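Local atomic coordinates of microcin B17-processing protein McbB (PDB entry 6GRH), a protein that is needed to process the inactive microcin B17 precursor peptide into the active antibiotic in Escherichia coli. Residues Ile197-Ser202 with Glu282-Trp287. Sequence-based numbering, arbitrary orientation.
Sequences IERWLS and EPVIHW. With SO4 (sulfate ion), chain G.
Glu198 lies across one face of the Trp287 indole: its CG sits 3.4 Å from the centroid of the six-membered ring, 7° off the normal, a CH-pi contact. The bend at chi2 (-64°) turns CD over the benzene part too, and the carboxylate lies nearly flat on the ring, the planes 12° apart. Trp200 CH2 touches Val284 CG1 at 3.7 Å, while Glu282 OE1 comes to the ring edge near its plane, 3.6 Å from Trp200 CZ3. Helix 193-204 thus packs on the loop that leaves strand 279-282 and runs on to Cys290 and Cys292; with Cys192 just before that helix and Cys195 in its first turn, they bind the zinc ion in a Cys4 site. Arg199 reaches the loop mainly through water. One water accepts from both Arg199 NE and Ile285 N; another accepts from NH2 and donates to Glu282 OE2, bridging a long, charge-only ion pair (Arg199 NH2 to Glu282 OE2 3.9 Å), the oxygen well out of the guanidinium plane. Nearly straight bonds from Arg199 NH1 and NH2 grip O3 and O4 of a sulfate, probably from the crystallisation liquor, which Arg203 shares. Arg203 also pairs with Glu282 OE1, Tyr225 bonds Glu198 OE2, and Glu212 takes Trp287 NE1.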
loop_
_atom_site.group_PDB
_atom_site.type_symbol
_atom_site.label_atom_id
_atom_site.label_comp_id
_atom_site.label_asym_id
_atom_site.label_seq_id
_atom_site.Cartn_x
_atom_site.Cartn_y
_atom_site.Cartn_z
ATOM N N ILE B 197 -7.326 -15.569 1.775
ATOM C CA ILE B 197 -6.890 -16.225 0.547
ATOM C C ILE B 197 -7.244 -15.373 -0.690
ATOM O O ILE B 197 -6.472 -15.308 -1.634
ATOM C CB ILE B 197 -7.441 -17.660 0.460
ATOM C CG1 ILE B 197 -6.597 -18.503 -0.495
ATOM C CG2 ILE B 197 -8.894 -17.664 0.045
ATOM C CD1 ILE B 197 -6.699 -19.973 -0.192
ATOM N N GLU B 198 -8.367 -14.661 -0.636
ATOM C CA GLU B 198 -8.742 -13.709 -1.694
ATOM C C GLU B 198 -7.809 -12.494 -1.761
ATOM O O GLU B 198 -7.495 -12.009 -2.847
ATOM C CB GLU B 198 -10.200 -13.270 -1.529
ATOM C CG GLU B 198 -11.171 -14.430 -1.792
ATOM C CD GLU B 198 -11.136 -14.958 -3.224
ATOM O OE1 GLU B 198 -10.825 -14.152 -4.134
ATOM O OE2 GLU B 198 -11.448 -16.164 -3.430
ATOM N N ARG B 199 -7.380 -11.995 -0.615
ATOM C CA ARG B 199 -6.356 -10.942 -0.581
ATOM C C ARG B 199 -5.057 -11.415 -1.269
ATOM O O ARG B 199 -4.508 -10.674 -2.105
ATOM C CB ARG B 199 -6.092 -10.473 0.847
ATOM C CG ARG B 199 -5.120 -9.306 0.987
ATOM C CD ARG B 199 -5.763 -8.003 0.593
ATOM N NE ARG B 199 -4.845 -6.873 0.703
ATOM C CZ ARG B 199 -4.008 -6.440 -0.250
ATOM N NH1 ARG B 199 -3.891 -7.044 -1.443
ATOM N NH2 ARG B 199 -3.254 -5.382 0.012
ATOM N N TRP B 200 -4.592 -12.626 -0.974
ATOM C CA TRP B 200 -3.339 -13.124 -1.570
ATOM C C TRP B 200 -3.501 -13.468 -3.056
ATOM O O TRP B 200 -2.605 -13.170 -3.863
ATOM C CB TRP B 200 -2.761 -14.335 -0.827
ATOM C CG TRP B 200 -2.696 -14.218 0.686
ATOM C CD1 TRP B 200 -2.967 -15.210 1.574
ATOM C CD2 TRP B 200 -2.357 -13.063 1.472
ATOM N NE1 TRP B 200 -2.826 -14.756 2.847
ATOM C CE2 TRP B 200 -2.442 -13.448 2.822
ATOM C CE3 TRP B 200 -1.978 -11.743 1.163
ATOM C CZ2 TRP B 200 -2.170 -12.574 3.874
ATOM C CZ3 TRP B 200 -1.714 -10.861 2.213
ATOM C CH2 TRP B 200 -1.817 -11.282 3.552
ATOM N N LEU B 201 -4.633 -14.073 -3.432
ATOM C CA LEU B 201 -4.873 -14.380 -4.849
ATOM C C LEU B 201 -4.942 -13.119 -5.739
ATOM O O LEU B 201 -4.406 -13.133 -6.856
ATOM C CB LEU B 201 -6.093 -15.273 -5.045
ATOM C CG LEU B 201 -5.924 -16.676 -4.456
ATOM C CD1 LEU B 201 -7.221 -17.439 -4.585
ATOM C CD2 LEU B 201 -4.802 -17.476 -5.079
ATOM N N SER B 202 -5.565 -12.061 -5.222
ATOM C CA SER B 202 -5.596 -10.745 -5.855
ATOM C C SER B 202 -4.202 -10.150 -6.036
ATOM O O SER B 202 -3.852 -9.731 -7.136
ATOM C CB SER B 202 -6.467 -9.772 -5.038
ATOM O OG SER B 202 -5.774 -9.223 -3.914
ATOM N N GLU B 282 0.771 -8.710 8.306
ATOM C CA GLU B 282 -0.127 -7.796 7.605
ATOM C C GLU B 282 -1.580 -8.037 8.017
ATOM O O GLU B 282 -2.034 -9.161 7.949
ATOM C CB GLU B 282 0.019 -8.015 6.076
ATOM C CG GLU B 282 -0.651 -6.966 5.205
ATOM C CD GLU B 282 -0.330 -7.084 3.704
ATOM O OE1 GLU B 282 0.346 -8.052 3.279
ATOM O OE2 GLU B 282 -0.753 -6.188 2.923
ATOM N N PRO B 283 -2.308 -6.973 8.416
ATOM C CA PRO B 283 -3.735 -7.146 8.690
ATOM C C PRO B 283 -4.493 -7.134 7.370
ATOM O O PRO B 283 -4.209 -6.294 6.538
ATOM C CB PRO B 283 -4.070 -5.926 9.548
ATOM C CG PRO B 283 -3.098 -4.855 9.090
ATOM C CD PRO B 283 -1.897 -5.554 8.508
ATOM N N VAL B 284 -5.407 -8.069 7.151
ATOM C CA VAL B 284 -6.218 -8.053 5.921
ATOM C C VAL B 284 -7.605 -7.505 6.237
ATOM O O VAL B 284 -8.092 -7.667 7.332
ATOM C CB VAL B 284 -6.299 -9.432 5.226
ATOM C CG1 VAL B 284 -4.914 -10.081 5.169
ATOM C CG2 VAL B 284 -7.313 -10.338 5.881
ATOM N N ILE B 285 -8.232 -6.896 5.253
ATOM C CA ILE B 285 -9.620 -6.459 5.358
ATOM C C ILE B 285 -10.580 -7.631 5.104
ATOM O O ILE B 285 -10.200 -8.660 4.546
ATOM C CB ILE B 285 -9.934 -5.277 4.405
ATOM C CG1 ILE B 285 -9.808 -5.665 2.933
ATOM C CG2 ILE B 285 -9.005 -4.095 4.695
ATOM C CD1 ILE B 285 -10.332 -4.627 1.977
ATOM N N HIS B 286 -11.813 -7.473 5.558
ATOM C CA HIS B 286 -12.897 -8.399 5.177
ATOM C C HIS B 286 -13.095 -8.323 3.665
ATOM O O HIS B 286 -13.082 -7.237 3.086
ATOM C CB HIS B 286 -14.204 -8.020 5.863
ATOM C CG HIS B 286 -14.205 -8.255 7.334
ATOM N ND1 HIS B 286 -13.783 -7.308 8.240
ATOM C CD2 HIS B 286 -14.591 -9.331 8.060
ATOM C CE1 HIS B 286 -13.901 -7.800 9.465
ATOM N NE2 HIS B 286 -14.399 -9.021 9.382
ATOM N N TRP B 287 -13.191 -9.471 3.019
ATOM C CA TRP B 287 -13.404 -9.488 1.587
ATOM C C TRP B 287 -14.873 -9.126 1.328
ATOM O O TRP B 287 -15.786 -9.627 2.004
ATOM C CB TRP B 287 -13.054 -10.841 1.022
ATOM C CG TRP B 287 -13.284 -10.987 -0.427
ATOM C CD1 TRP B 287 -12.972 -10.103 -1.406
ATOM C CD2 TRP B 287 -13.814 -12.140 -1.073
ATOM N NE1 TRP B 287 -13.274 -10.632 -2.626
ATOM C CE2 TRP B 287 -13.788 -11.891 -2.448
ATOM C CE3 TRP B 287 -14.291 -13.375 -0.611
ATOM C CZ2 TRP B 287 -14.236 -12.825 -3.387
ATOM C CZ3 TRP B 287 -14.744 -14.310 -1.541
ATOM C CH2 TRP B 287 -14.708 -14.026 -2.917
HETATM S S SO4 G . -1.416 -5.028 -3.192
HETATM O O1 SO4 G . -0.035 -5.441 -3.534
HETATM O O2 SO4 G . -1.885 -3.939 -4.079
HETATM O O3 SO4 G . -2.308 -6.193 -3.395
HETATM O O4 SO4 G . -1.417 -4.556 -1.796
HETATM O O HOH W 1 -6.018 -5.905 3.235
HETATM O O HOH W 2 -2.691 -4.376 2.853
HETATM O O HOH W 3 -3.658 -6.815 3.554
#